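Local coordinates for oxysterol-binding protein homolog 3 (Saccharomyces cerevisiae, PDB 4IC4) that carries lipids in a hydrophobic pocket and moves them between membranes without vesicles, in transport coupled to phosphoinositides, and helps keep intracellular sterols in balance, at residues M61-N66 against D336-W341; R110-T115 against S242-G247; K227-H232 against S258-E263; W382-R385 against D389-D392. All blocks are in the same frame, centred on the assembly; numbering follows the deposited sequence.

Contact 1: residues M61-N66 against D336-W341; sequences MPVTSN and DKAEEW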
loop_
_atom_site.group_PDB
_atom_site.type_symbol
_atom_site.label_atom_id
_atom_site.label_comp_id
_atom_site.label_asym_id
_atom_site.label_seq_id
_atom_site.Cartn_x
_atom_site.Cartn_y
_atom_site.Cartn_z
ATOM N N MET A 61 19.886 0.352 5.808
ATOM C CA MET A 61 19.813 1.639 5.134
ATOM C C MET A 61 19.697 2.779 6.132
ATOM O O MET A 61 19.069 2.640 7.180
ATOM C CB MET A 61 18.598 1.671 4.205
ATOM C CG MET A 61 18.561 0.563 3.171
ATOM S SD MET A 61 19.715 0.838 1.822
ATOM C CE MET A 61 18.624 1.584 0.609
ATOM N N PRO A 62 20.307 3.931 5.820
ATOM C CA PRO A 62 20.216 5.061 6.743
ATOM C C PRO A 62 18.765 5.523 6.746
ATOM O O PRO A 62 18.045 5.325 5.764
ATOM C CB PRO A 62 21.160 6.087 6.121
ATOM C CG PRO A 62 21.029 5.805 4.660
ATOM C CD PRO A 62 21.065 4.296 4.612
ATOM N N VAL A 63 18.332 6.131 7.842
ATOM C CA VAL A 63 16.953 6.593 7.945
ATOM C C VAL A 63 16.618 7.633 6.870
ATOM O O VAL A 63 15.452 7.844 6.539
ATOM C CB VAL A 63 16.672 7.186 9.348
ATOM C CG1 VAL A 63 17.387 8.517 9.512
ATOM C CG2 VAL A 63 15.177 7.338 9.557
ATOM N N THR A 64 17.644 8.269 6.312
ATOM C CA THR A 64 17.434 9.278 5.280
ATOM C C THR A 64 16.969 8.671 3.956
ATOM O O THR A 64 16.516 9.390 3.062
ATOM C CB THR A 64 18.716 10.093 5.042
ATOM O OG1 THR A 64 19.813 9.197 4.833
ATOM C CG2 THR A 64 19.001 10.992 6.238
ATOM N N SER A 65 17.081 7.350 3.834
ATOM C CA SER A 65 16.642 6.648 2.630
ATOM C C SER A 65 15.145 6.367 2.713
ATOM O O SER A 65 14.547 5.865 1.762
ATOM C CB SER A 65 17.376 5.314 2.481
ATOM O OG SER A 65 18.775 5.492 2.343
ATOM N N ASN A 66 14.548 6.689 3.855
ATOM C CA ASN A 66 13.124 6.443 4.069
ATOM C C ASN A 66 12.237 7.674 3.924
ATOM O O ASN A 66 12.711 8.812 3.879
ATOM C CB ASN A 66 12.900 5.894 5.485
ATOM C CG ASN A 66 13.547 4.547 5.709
ATOM O OD1 ASN A 66 13.991 4.242 6.819
ATOM N ND2 ASN A 66 13.591 3.725 4.675
ATOM N N ASP A 336 18.862 12.870 13.498
ATOM C CA ASP A 336 19.790 12.138 14.353
ATOM C C ASP A 336 19.050 11.176 15.274
ATOM O O ASP A 336 19.434 10.013 15.412
ATOM C CB ASP A 336 20.629 13.114 15.182
ATOM C CG ASP A 336 21.687 13.819 14.354
ATOM O OD1 ASP A 336 21.334 14.403 13.306
ATOM O OD2 ASP A 336 22.870 13.792 14.752
ATOM N N LYS A 337 17.986 11.665 15.901
ATOM C CA LYS A 337 17.204 10.832 16.798
ATOM C C LYS A 337 16.522 9.705 16.037
ATOM O O LYS A 337 16.444 8.580 16.529
ATOM C CB LYS A 337 16.166 11.671 17.547
ATOM C CG LYS A 337 16.737 12.372 18.769
ATOM C CD LYS A 337 17.221 11.354 19.797
ATOM C CE LYS A 337 18.030 12.008 20.907
ATOM N NZ LYS A 337 17.247 13.026 21.663
ATOM N N ALA A 338 16.033 10.004 14.836
ATOM C CA ALA A 338 15.370 8.990 14.028
ATOM C C ALA A 338 16.333 7.853 13.710
ATOM O O ALA A 338 15.965 6.680 13.773
ATOM C CB ALA A 338 14.842 9.605 12.741
ATOM N N GLU A 339 17.571 8.195 13.368
ATOM C CA GLU A 339 18.557 7.172 13.055
ATOM C C GLU A 339 18.840 6.308 14.281
ATOM O O GLU A 339 18.891 5.082 14.190
ATOM C CB GLU A 339 19.862 7.805 12.568
ATOM C CG GLU A 339 20.934 6.778 12.240
ATOM C CD GLU A 339 20.614 5.974 10.995
ATOM O OE1 GLU A 339 21.060 4.809 10.910
ATOM O OE2 GLU A 339 19.929 6.510 10.096
ATOM N N GLU A 340 19.016 6.949 15.432
ATOM C CA GLU A 340 19.298 6.211 16.655
ATOM C C GLU A 340 18.143 5.272 16.992
ATOM O O GLU A 340 18.355 4.121 17.377
ATOM C CB GLU A 340 19.536 7.180 17.815
ATOM C CG GLU A 340 20.243 6.550 19.001
ATOM C CD GLU A 340 20.596 7.561 20.077
ATOM O OE1 GLU A 340 21.201 8.602 19.741
ATOM O OE2 GLU A 340 20.275 7.311 21.259
ATOM N N TRP A 341 16.917 5.765 16.842
ATOM C CA TRP A 341 15.745 4.951 17.129
ATOM C C TRP A 341 15.585 3.805 16.132
ATOM O O TRP A 341 15.214 2.698 16.516
ATOM C CB TRP A 341 14.478 5.809 17.134
ATOM C CG TRP A 341 14.163 6.417 18.468
ATOM C CD1 TRP A 341 14.140 7.747 18.784
ATOM C CD2 TRP A 341 13.792 5.714 19.658
ATOM N NE1 TRP A 341 13.773 7.913 20.100
ATOM C CE2 TRP A 341 13.554 6.683 20.660
ATOM C CE3 TRP A 341 13.635 4.359 19.976
ATOM C CZ2 TRP A 341 13.168 6.337 21.957
ATOM C CZ3 TRP A 341 13.251 4.016 21.269
ATOM C CH2 TRP A 341 13.022 5.003 22.242
HETATM O O HOH W 1 20.008 2.485 9.869
#
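Val63 and Glu339 join the PI(4)P-binding loop that ends near Met61 to the long helix 335-354 in the OSBP-related domain, a lipid-carrying beta-barrel fold. The 3-10 turn 63-65 begins two residues after Met61, the last residue of the run Ser58 to Met61 that binds PI(4)P, with Pro62 between them, and helix 335-354 carries a second group of PI(4)P-binding residues, Glu346 to Arg350, further along. The packed part is apolar and small: Val63 CG2 rests 3.9 Å from Ala338 CB, and Tyr330 of helix 325-331 touches both residues. Val63 CG1 turns the other way, to the Glu339 side chain, 3.3 Å from OE2. The polar part belongs to one carboxylate. CG of Glu339 stands anti to the backbone N (chi1 179°), and a bend at chi2 (70°) swings the carboxylate across to the start of the 3-10 turn. There OE2 takes the Val63 N-H on its syn lone pair, 2.8 Å from N and almost straight at 174°. The looser side is the water-bridged one, where Met61 O also accepts a hydrogen bond from Lys342 NZ, the next turn of the helix. A single water spans the gap here, donating to Met61 O and to Glu339 OE1. A glutamine in place of Glu339 would probably leave either the Val63 N-H or this water without its acceptor, since only one side-chain oxygen remains. The water stands 2.9 Å from Met61 O and 2.8 Å from Glu339 OE1.

Contact 2: residues R110-T115 against S242-G247; sequences RDKTRT and SGRSEG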
loop_
_atom_site.group_PDB
_atom_site.type_symbol
_atom_site.label_atom_id
_atom_site.label_comp_id
_atom_site.label_asym_id
_atom_site.label_seq_id
_atom_site.Cartn_x
_atom_site.Cartn_y
_atom_site.Cartn_z
ATOM N N ARG A 110 2.844 9.504 -9.197
ATOM C CA ARG A 110 2.786 10.484 -10.276
ATOM C C ARG A 110 3.842 11.567 -10.105
ATOM O O ARG A 110 4.431 12.019 -11.090
ATOM C CB ARG A 110 1.378 11.082 -10.415
ATOM C CG ARG A 110 0.782 11.801 -9.212
ATOM C CD ARG A 110 -0.673 12.102 -9.566
ATOM N NE ARG A 110 -1.453 12.872 -8.599
ATOM C CZ ARG A 110 -1.966 12.387 -7.471
ATOM N NH1 ARG A 110 -1.769 11.121 -7.132
ATOM N NH2 ARG A 110 -2.739 13.157 -6.715
ATOM N N ASP A 111 4.079 11.995 -8.868
ATOM C CA ASP A 111 5.129 12.975 -8.622
ATOM C C ASP A 111 6.362 12.110 -8.392
ATOM O O ASP A 111 6.451 11.388 -7.393
ATOM C CB ASP A 111 4.849 13.809 -7.371
ATOM C CG ASP A 111 5.891 14.894 -7.154
ATOM O OD1 ASP A 111 7.089 14.604 -7.346
ATOM O OD2 ASP A 111 5.515 16.030 -6.789
ATOM N N LYS A 112 7.303 12.174 -9.327
ATOM C CA LYS A 112 8.524 11.382 -9.257
ATOM C C LYS A 112 9.266 11.469 -7.929
ATOM O O LYS A 112 10.052 10.580 -7.598
ATOM C CB LYS A 112 9.462 11.780 -10.401
ATOM C CG LYS A 112 8.918 11.426 -11.775
ATOM C CD LYS A 112 9.850 11.883 -12.888
ATOM C CE LYS A 112 9.298 11.498 -14.252
ATOM N NZ LYS A 112 10.156 11.988 -15.366
ATOM N N THR A 113 9.020 12.527 -7.169
ATOM C CA THR A 113 9.686 12.689 -5.882
ATOM C C THR A 113 9.414 11.481 -4.979
ATOM O O THR A 113 10.282 11.056 -4.216
ATOM C CB THR A 113 9.209 13.973 -5.167
ATOM O OG1 THR A 113 9.385 15.099 -6.038
ATOM C CG2 THR A 113 10.003 14.205 -3.886
ATOM N N ARG A 114 8.212 10.919 -5.085
ATOM C CA ARG A 114 7.822 9.775 -4.262
ATOM C C ARG A 114 8.706 8.547 -4.478
ATOM O O ARG A 114 8.833 7.702 -3.590
ATOM C CB ARG A 114 6.353 9.406 -4.539
ATOM C CG ARG A 114 5.747 8.388 -3.564
ATOM C CD ARG A 114 5.533 9.003 -2.184
ATOM N NE ARG A 114 5.274 7.989 -1.160
ATOM C CZ ARG A 114 4.075 7.502 -0.844
ATOM N NH1 ARG A 114 2.980 7.926 -1.460
ATOM N NH2 ARG A 114 3.977 6.578 0.103
ATOM N N THR A 115 9.332 8.444 -5.647
ATOM C CA THR A 115 10.178 7.290 -5.938
ATOM C C THR A 115 11.604 7.386 -5.381
ATOM O O THR A 115 12.379 6.438 -5.507
ATOM C CB THR A 115 10.272 7.035 -7.461
ATOM O OG1 THR A 115 11.017 8.091 -8.077
ATOM C CG2 THR A 115 8.878 6.972 -8.083
ATOM N N SER A 242 9.962 7.845 -25.353
ATOM C CA SER A 242 8.653 8.357 -24.957
ATOM C C SER A 242 8.557 8.775 -23.488
ATOM O O SER A 242 7.468 9.074 -22.996
ATOM C CB SER A 242 7.573 7.315 -25.265
ATOM O OG SER A 242 7.848 6.084 -24.622
ATOM N N GLY A 243 9.691 8.800 -22.795
ATOM C CA GLY A 243 9.692 9.186 -21.395
ATOM C C GLY A 243 8.957 8.179 -20.530
ATOM O O GLY A 243 8.854 7.007 -20.890
ATOM N N ARG A 244 8.447 8.630 -19.389
ATOM C CA ARG A 244 7.721 7.747 -18.480
ATOM C C ARG A 244 6.410 7.261 -19.091
ATOM O O ARG A 244 5.650 8.047 -19.657
ATOM C CB ARG A 244 7.421 8.466 -17.157
ATOM C CG ARG A 244 6.636 7.613 -16.156
ATOM C CD ARG A 244 6.452 8.315 -14.813
ATOM N NE ARG A 244 5.595 9.496 -14.898
ATOM C CZ ARG A 244 5.319 10.297 -13.871
ATOM N NH1 ARG A 244 5.832 10.048 -12.669
ATOM N NH2 ARG A 244 4.533 11.350 -14.045
ATOM N N SER A 245 6.156 5.963 -18.982
ATOM C CA SER A 245 4.922 5.385 -19.499
ATOM C C SER A 245 3.794 5.718 -18.532
ATOM O O SER A 245 3.835 5.322 -17.365
ATOM C CB SER A 245 5.049 3.867 -19.622
ATOM O OG SER A 245 3.788 3.292 -19.922
ATOM N N GLU A 246 2.787 6.438 -19.015
ATOM C CA GLU A 246 1.666 6.830 -18.169
ATOM C C GLU A 246 0.305 6.343 -18.648
ATOM O O GLU A 246 -0.645 6.274 -17.866
ATOM C CB GLU A 246 1.652 8.352 -18.019
ATOM C CG GLU A 246 2.850 8.879 -17.249
ATOM C CD GLU A 246 2.887 10.390 -17.165
ATOM O OE1 GLU A 246 1.807 11.017 -17.173
ATOM O OE2 GLU A 246 4.000 10.948 -17.074
ATOM N N GLY A 247 0.208 5.992 -19.927
ATOM C CA GLY A 247 -1.061 5.533 -20.462
ATOM C C GLY A 247 -1.312 4.041 -20.356
ATOM O O GLY A 247 -0.386 3.246 -20.184
HETATM O O HOH W 2 9.797 10.954 -17.938
#
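Arg244 reaches from the irregular loop leading into strand 247-253 to the backbone of Arg110, tying a barrel-strand connection of the OSBP-related domain to the turn that precedes strand 118-120. It buries the most surface of any residue here. Its chain starts anti to the backbone N (chi1 179°) and bends at chi3 (67°), which brings the guanidinium edge-on to the carbonyl of Arg110. Arg244 NH1 and NH2 both grip that one oxygen, at 2.9 and 3.0 Å from Arg110 O; NH2 comes in on a lone pair, NH1 from above the carbonyl plane. The adjoining edge of the same flat group, NE with NH2, holds Glu246 OE2 in a salt bridge, and this probably fixes the rotation of the guanidinium.

Lys112, next in buried area, runs extended past Arg244 in the opposite direction. Its CG lies 3.5 Å from Arg244 NH1, and its CE sits over one face of the guanidinium, displaced toward the rim. Arg110 contributes its carbonyl, while its own guanidinium turns back to Ser107 O. Beyond CE, Lys112 NZ gives a hydrogen bond to a water 2.8 Å away, which also accepts from the backbone N of Arg244.

Contact 3: residues K227-H232 against S258-E263; sequences KGDKSH and SNRKKE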
loop_
_atom_site.group_PDB
_atom_site.type_symbol
_atom_site.label_atom_id
_atom_site.label_comp_id
_atom_site.label_asym_id
_atom_site.label_seq_id
_atom_site.Cartn_x
_atom_site.Cartn_y
_atom_site.Cartn_z
ATOM N N LYS A 227 -18.092 -14.354 -11.368
ATOM C CA LYS A 227 -19.187 -14.540 -12.313
ATOM C C LYS A 227 -18.700 -14.764 -13.742
ATOM O O LYS A 227 -19.504 -14.865 -14.670
ATOM C CB LYS A 227 -20.148 -13.346 -12.255
ATOM C CG LYS A 227 -20.685 -13.078 -10.851
ATOM C CD LYS A 227 -22.141 -12.631 -10.848
ATOM C CE LYS A 227 -22.352 -11.358 -11.645
ATOM N NZ LYS A 227 -23.776 -10.913 -11.597
ATOM N N GLY A 228 -17.383 -14.842 -13.917
ATOM C CA GLY A 228 -16.826 -15.087 -15.237
ATOM C C GLY A 228 -16.203 -13.904 -15.951
ATOM O O GLY A 228 -15.344 -14.085 -16.814
ATOM N N ASP A 229 -16.628 -12.695 -15.603
ATOM C CA ASP A 229 -16.092 -11.494 -16.234
ATOM C C ASP A 229 -14.586 -11.386 -16.025
ATOM O O ASP A 229 -14.053 -11.825 -15.007
ATOM C CB ASP A 229 -16.764 -10.249 -15.649
ATOM C CG ASP A 229 -18.262 -10.241 -15.860
ATOM O OD1 ASP A 229 -18.719 -9.745 -16.912
ATOM O OD2 ASP A 229 -18.979 -10.742 -14.973
ATOM N N LYS A 230 -13.901 -10.803 -16.999
ATOM C CA LYS A 230 -12.464 -10.613 -16.900
ATOM C C LYS A 230 -12.101 -9.250 -17.460
ATOM O O LYS A 230 -12.707 -8.778 -18.422
ATOM C CB LYS A 230 -11.711 -11.699 -17.674
ATOM C CG LYS A 230 -12.003 -11.723 -19.163
ATOM C CD LYS A 230 -11.059 -12.664 -19.899
ATOM C CE LYS A 230 -9.626 -12.157 -19.849
ATOM N NZ LYS A 230 -9.504 -10.796 -20.448
ATOM N N SER A 231 -11.120 -8.609 -16.839
ATOM C CA SER A 231 -10.661 -7.307 -17.286
ATOM C C SER A 231 -9.170 -7.435 -17.560
ATOM O O SER A 231 -8.421 -7.951 -16.730
ATOM C CB SER A 231 -10.912 -6.248 -16.213
ATOM O OG SER A 231 -10.517 -4.965 -16.663
ATOM N N HIS A 232 -8.749 -6.972 -18.730
ATOM C CA HIS A 232 -7.353 -7.042 -19.132
ATOM C C HIS A 232 -6.769 -5.638 -19.224
ATOM O O HIS A 232 -7.171 -4.842 -20.072
ATOM C CB HIS A 232 -7.255 -7.768 -20.478
ATOM C CG HIS A 232 -5.853 -7.991 -20.950
ATOM N ND1 HIS A 232 -5.130 -7.027 -21.619
ATOM C CD2 HIS A 232 -5.040 -9.068 -20.846
ATOM C CE1 HIS A 232 -3.932 -7.503 -21.909
ATOM N NE2 HIS A 232 -3.852 -8.739 -21.451
ATOM N N SER A 258 -24.308 -13.912 -20.860
ATOM C CA SER A 258 -24.589 -12.866 -19.884
ATOM C C SER A 258 -25.138 -11.646 -20.614
ATOM O O SER A 258 -24.907 -11.476 -21.811
ATOM C CB SER A 258 -23.318 -12.483 -19.120
ATOM O OG SER A 258 -22.381 -11.844 -19.970
ATOM N N ASN A 259 -25.865 -10.799 -19.892
ATOM C CA ASN A 259 -26.440 -9.600 -20.488
ATOM C C ASN A 259 -25.425 -8.465 -20.567
ATOM O O ASN A 259 -25.677 -7.440 -21.200
ATOM C CB ASN A 259 -27.667 -9.146 -19.690
ATOM C CG ASN A 259 -27.344 -8.842 -18.239
ATOM O OD1 ASN A 259 -28.218 -8.437 -17.471
ATOM N ND2 ASN A 259 -26.087 -9.036 -17.854
ATOM N N ARG A 260 -24.277 -8.651 -19.922
ATOM C CA ARG A 260 -23.226 -7.641 -19.929
ATOM C C ARG A 260 -22.469 -7.699 -21.253
ATOM O O ARG A 260 -22.262 -8.777 -21.809
ATOM C CB ARG A 260 -22.275 -7.867 -18.749
ATOM C CG ARG A 260 -22.962 -7.760 -17.391
ATOM C CD ARG A 260 -21.975 -7.863 -16.237
ATOM N NE ARG A 260 -21.436 -9.211 -16.070
ATOM C CZ ARG A 260 -22.150 -10.261 -15.672
ATOM N NH1 ARG A 260 -23.440 -10.125 -15.398
ATOM N NH2 ARG A 260 -21.570 -11.446 -15.542
ATOM N N LYS A 261 -22.060 -6.538 -21.757
ATOM C CA LYS A 261 -21.347 -6.472 -23.030
ATOM C C LYS A 261 -19.883 -6.065 -22.892
ATOM O O LYS A 261 -19.452 -5.592 -21.840
ATOM C CB LYS A 261 -22.055 -5.495 -23.975
ATOM C CG LYS A 261 -23.478 -5.901 -24.356
ATOM C CD LYS A 261 -23.540 -6.769 -25.616
ATOM C CE LYS A 261 -22.796 -8.094 -25.475
ATOM N NZ LYS A 261 -21.313 -7.933 -25.528
ATOM N N LYS A 262 -19.126 -6.257 -23.969
ATOM C CA LYS A 262 -17.712 -5.912 -23.987
ATOM C C LYS A 262 -17.529 -4.402 -23.972
ATOM O O LYS A 262 -18.234 -3.670 -24.668
ATOM C CB LYS A 262 -17.036 -6.501 -25.226
ATOM C CG LYS A 262 -17.019 -8.020 -25.254
ATOM C CD LYS A 262 -16.288 -8.543 -26.479
ATOM C CE LYS A 262 -16.258 -10.062 -26.491
ATOM N NZ LYS A 262 -15.524 -10.595 -27.672
ATOM N N GLU A 263 -16.574 -3.942 -23.173
ATOM C CA GLU A 263 -16.298 -2.521 -23.052
ATOM C C GLU A 263 -14.798 -2.289 -22.987
ATOM O O GLU A 263 -14.029 -3.203 -22.682
ATOM C CB GLU A 263 -16.950 -1.966 -21.784
ATOM C CG GLU A 263 -18.452 -2.189 -21.704
ATOM C CD GLU A 263 -19.027 -1.814 -20.351
ATOM O OE1 GLU A 263 -18.656 -2.458 -19.347
ATOM O OE2 GLU A 263 -19.851 -0.877 -20.291
#
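The two backbones stay well apart, with the closest CA atoms, those of Asp229 and Arg260, 8.9 Å from each other, and side chains alone span the gap between the turn entering strand 230-235 and the loop before strand 263-268. Both belong to the antiparallel meander of the OSBP-related domain's barrel, at an end of neighbouring hairpins. Arg260 supplies most of the reach: its chain bends at chi3 (-71°) and meets the Asp229 side chain at about a right angle. The pairing is side-on and bidentate. NE of Arg260 donates to Asp229 OD1 at 2.9 Å, nearly straight at 171°, and NH2 of Arg260 meets the syn lone pair of Asp229 OD2 at 2.7 Å. The fit is not flat, since the carboxylate and guanidinium planes stand 53° apart and OD2 is tilted out of the guanidinium plane.

Lys227 crosses Arg260 as well, its CE lying over a face of the guanidinium, 4.0 Å from NH2. Its NZ comes within 3.9 Å of Arg260 NH1, which puts two positive groups side by side. Pro254, Pro255 and Ile95 touch the Asp229 side chain, which is buried. The paired guanidinium would probably favour the ionised form of Asp229, whose charge in turn probably offsets in part the nearness of Lys227 to Arg260.

Contact 4: residues W382-R385 against D389-D392; sequences WERR and DWSD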
loop_
_atom_site.group_PDB
_atom_site.type_symbol
_atom_site.label_atom_id
_atom_site.label_comp_id
_atom_site.label_asym_id
_atom_site.label_seq_id
_atom_site.Cartn_x
_atom_site.Cartn_y
_atom_site.Cartn_z
ATOM N N TRP A 382 -10.838 -5.638 16.270
ATOM C CA TRP A 382 -11.919 -4.690 16.492
ATOM C C TRP A 382 -12.693 -4.916 17.784
ATOM O O TRP A 382 -13.199 -3.959 18.369
ATOM C CB TRP A 382 -12.842 -4.659 15.271
ATOM C CG TRP A 382 -12.106 -4.230 14.031
ATOM C CD1 TRP A 382 -11.853 -4.989 12.927
ATOM C CD2 TRP A 382 -11.475 -2.962 13.800
ATOM N NE1 TRP A 382 -11.098 -4.278 12.023
ATOM C CE2 TRP A 382 -10.851 -3.031 12.534
ATOM C CE3 TRP A 382 -11.373 -1.777 14.541
ATOM C CZ2 TRP A 382 -10.132 -1.955 11.989
ATOM C CZ3 TRP A 382 -10.657 -0.706 14.000
ATOM C CH2 TRP A 382 -10.047 -0.807 12.735
ATOM N N GLU A 383 -12.788 -6.162 18.240
ATOM C CA GLU A 383 -13.478 -6.412 19.499
ATOM C C GLU A 383 -12.617 -5.918 20.663
ATOM O O GLU A 383 -13.126 -5.299 21.599
ATOM C CB GLU A 383 -13.811 -7.899 19.661
ATOM C CG GLU A 383 -15.023 -8.341 18.847
ATOM C CD GLU A 383 -16.263 -7.511 19.155
ATOM O OE1 GLU A 383 -16.663 -7.448 20.337
ATOM O OE2 GLU A 383 -16.834 -6.920 18.217
ATOM N N ARG A 384 -11.313 -6.184 20.603
ATOM C CA ARG A 384 -10.384 -5.739 21.642
ATOM C C ARG A 384 -10.387 -4.213 21.743
ATOM O O ARG A 384 -10.411 -3.643 22.831
ATOM C CB ARG A 384 -8.953 -6.179 21.308
ATOM C CG ARG A 384 -8.610 -7.644 21.540
ATOM C CD ARG A 384 -7.304 -7.952 20.797
ATOM N NE ARG A 384 -6.719 -9.265 21.073
ATOM C CZ ARG A 384 -5.914 -9.531 22.099
ATOM N NH1 ARG A 384 -5.424 -10.754 22.255
ATOM N NH2 ARG A 384 -5.604 -8.586 22.976
ATOM N N ARG A 385 -10.348 -3.557 20.590
ATOM C CA ARG A 385 -10.306 -2.102 20.534
ATOM C C ARG A 385 -11.448 -1.439 21.302
ATOM O O ARG A 385 -11.263 -0.401 21.936
ATOM C CB ARG A 385 -10.334 -1.650 19.074
ATOM C CG ARG A 385 -9.919 -0.204 18.841
ATOM C CD ARG A 385 -10.028 0.129 17.362
ATOM N NE ARG A 385 -9.450 1.420 16.997
ATOM C CZ ARG A 385 -9.992 2.604 17.260
ATOM N NH1 ARG A 385 -11.149 2.691 17.908
ATOM N NH2 ARG A 385 -9.379 3.709 16.852
ATOM N N ASP A 389 -8.600 -3.727 25.187
ATOM C CA ASP A 389 -8.091 -5.023 25.635
ATOM C C ASP A 389 -6.747 -5.359 24.996
ATOM O O ASP A 389 -6.667 -6.176 24.072
ATOM C CB ASP A 389 -9.130 -6.110 25.325
ATOM C CG ASP A 389 -8.691 -7.494 25.769
ATOM O OD1 ASP A 389 -7.909 -7.595 26.736
ATOM O OD2 ASP A 389 -9.149 -8.484 25.159
ATOM N N TRP A 390 -5.691 -4.727 25.508
ATOM C CA TRP A 390 -4.339 -4.928 24.986
ATOM C C TRP A 390 -3.322 -5.358 26.045
ATOM O O TRP A 390 -2.120 -5.273 25.807
ATOM C CB TRP A 390 -3.815 -3.636 24.352
ATOM C CG TRP A 390 -4.781 -2.865 23.500
ATOM C CD1 TRP A 390 -5.252 -1.605 23.742
ATOM C CD2 TRP A 390 -5.309 -3.248 22.221
ATOM N NE1 TRP A 390 -6.025 -1.175 22.695
ATOM C CE2 TRP A 390 -6.079 -2.161 21.746
ATOM C CE3 TRP A 390 -5.201 -4.399 21.427
ATOM C CZ2 TRP A 390 -6.738 -2.190 20.509
ATOM C CZ3 TRP A 390 -5.857 -4.429 20.195
ATOM C CH2 TRP A 390 -6.617 -3.326 19.749
ATOM N N SER A 391 -3.785 -5.812 27.204
ATOM C CA SER A 391 -2.876 -6.212 28.280
ATOM C C SER A 391 -1.872 -7.308 27.932
ATOM O O SER A 391 -0.810 -7.396 28.550
ATOM C CB SER A 391 -3.680 -6.637 29.512
ATOM O OG SER A 391 -4.430 -5.548 30.019
ATOM N N ASP A 392 -2.203 -8.139 26.950
ATOM C CA ASP A 392 -1.329 -9.233 26.540
ATOM C C ASP A 392 -0.457 -8.875 25.340
ATOM O O ASP A 392 0.234 -9.730 24.784
ATOM C CB ASP A 392 -2.171 -10.471 26.221
ATOM C CG ASP A 392 -3.173 -10.228 25.107
ATOM O OD1 ASP A 392 -3.779 -9.135 25.075
ATOM O OD2 ASP A 392 -3.363 -11.133 24.270
HETATM O O HOH W 3 -8.710 0.536 22.372
#
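Arg384 CB lies over one face of the Trp390 indole, a CH-pi contact 4.2 Å from CB to the centroid of the six-membered ring. Arg384 CG, next along, touches two parts of Asp389, 3.5 Å from its carbonyl O and 3.8 Å from its OD2. CD remains close to both neighbours, Asp389 O and Trp390 CZ3. With CG anti to the carbonyl carbon (chi1 -76°) and the chain extended to NE, the guanidinium is carried out along the 389-392 segment, nearly parallel to the indole plane. NE turns to another part of the chain and bonds Lys379 O.

The backbone beneath is the end of helix 381-386, which lies close to strand 127-132 of the OSBP-related domain's beta barrel, where Trp382 and Arg385 pack on Ile131; Asp389 N closes back on Arg384 O as the chain leaves the helix.

At the tip Arg384 NH1 donates to Asp392 OD2 at 2.9 Å and Arg384 NH2 to Asp392 OD1 at 2.8 Å, an end-on salt bridge on two syn lone pairs with the flat groups almost coplanar. NH2 also donates to Asp389 O, though the angle is only 137°. A lysine in place of Arg384 would probably cost Asp392 its two-pronged partner and Asp389 O its donor, leaving the 389-392 segment freer to move. Asp389 OD2 sits over one face of the guanidinium and has its salt bridge with Lys379. At the indole N-H, a water accepts from Trp390 NE1 and donates to Arg385 O.

Of the four, contact 1 alone bears on the PI(4)P site: it holds Met61, and the Pro62 side chain lies about 7 Å from that of Lys118, the Glu339 side chain about 9 Å from that of Glu346. Contact 2 is its closest companion, with nearest atoms about 8 Å apart, and strand 118-120, which begins with Lys118, follows soon after 110-115. Contacts 2 and 3 interleave along the chain, both involving loops beside strands 230-235 and 247-253, yet their centres are 31 Å apart. Contact 3 lies across the chain's centre from contact 1, 49 Å between centres. Contact 4 comes last in sequence, 31 Å from contact 1 and 42 Å from contact 2, centre to centre.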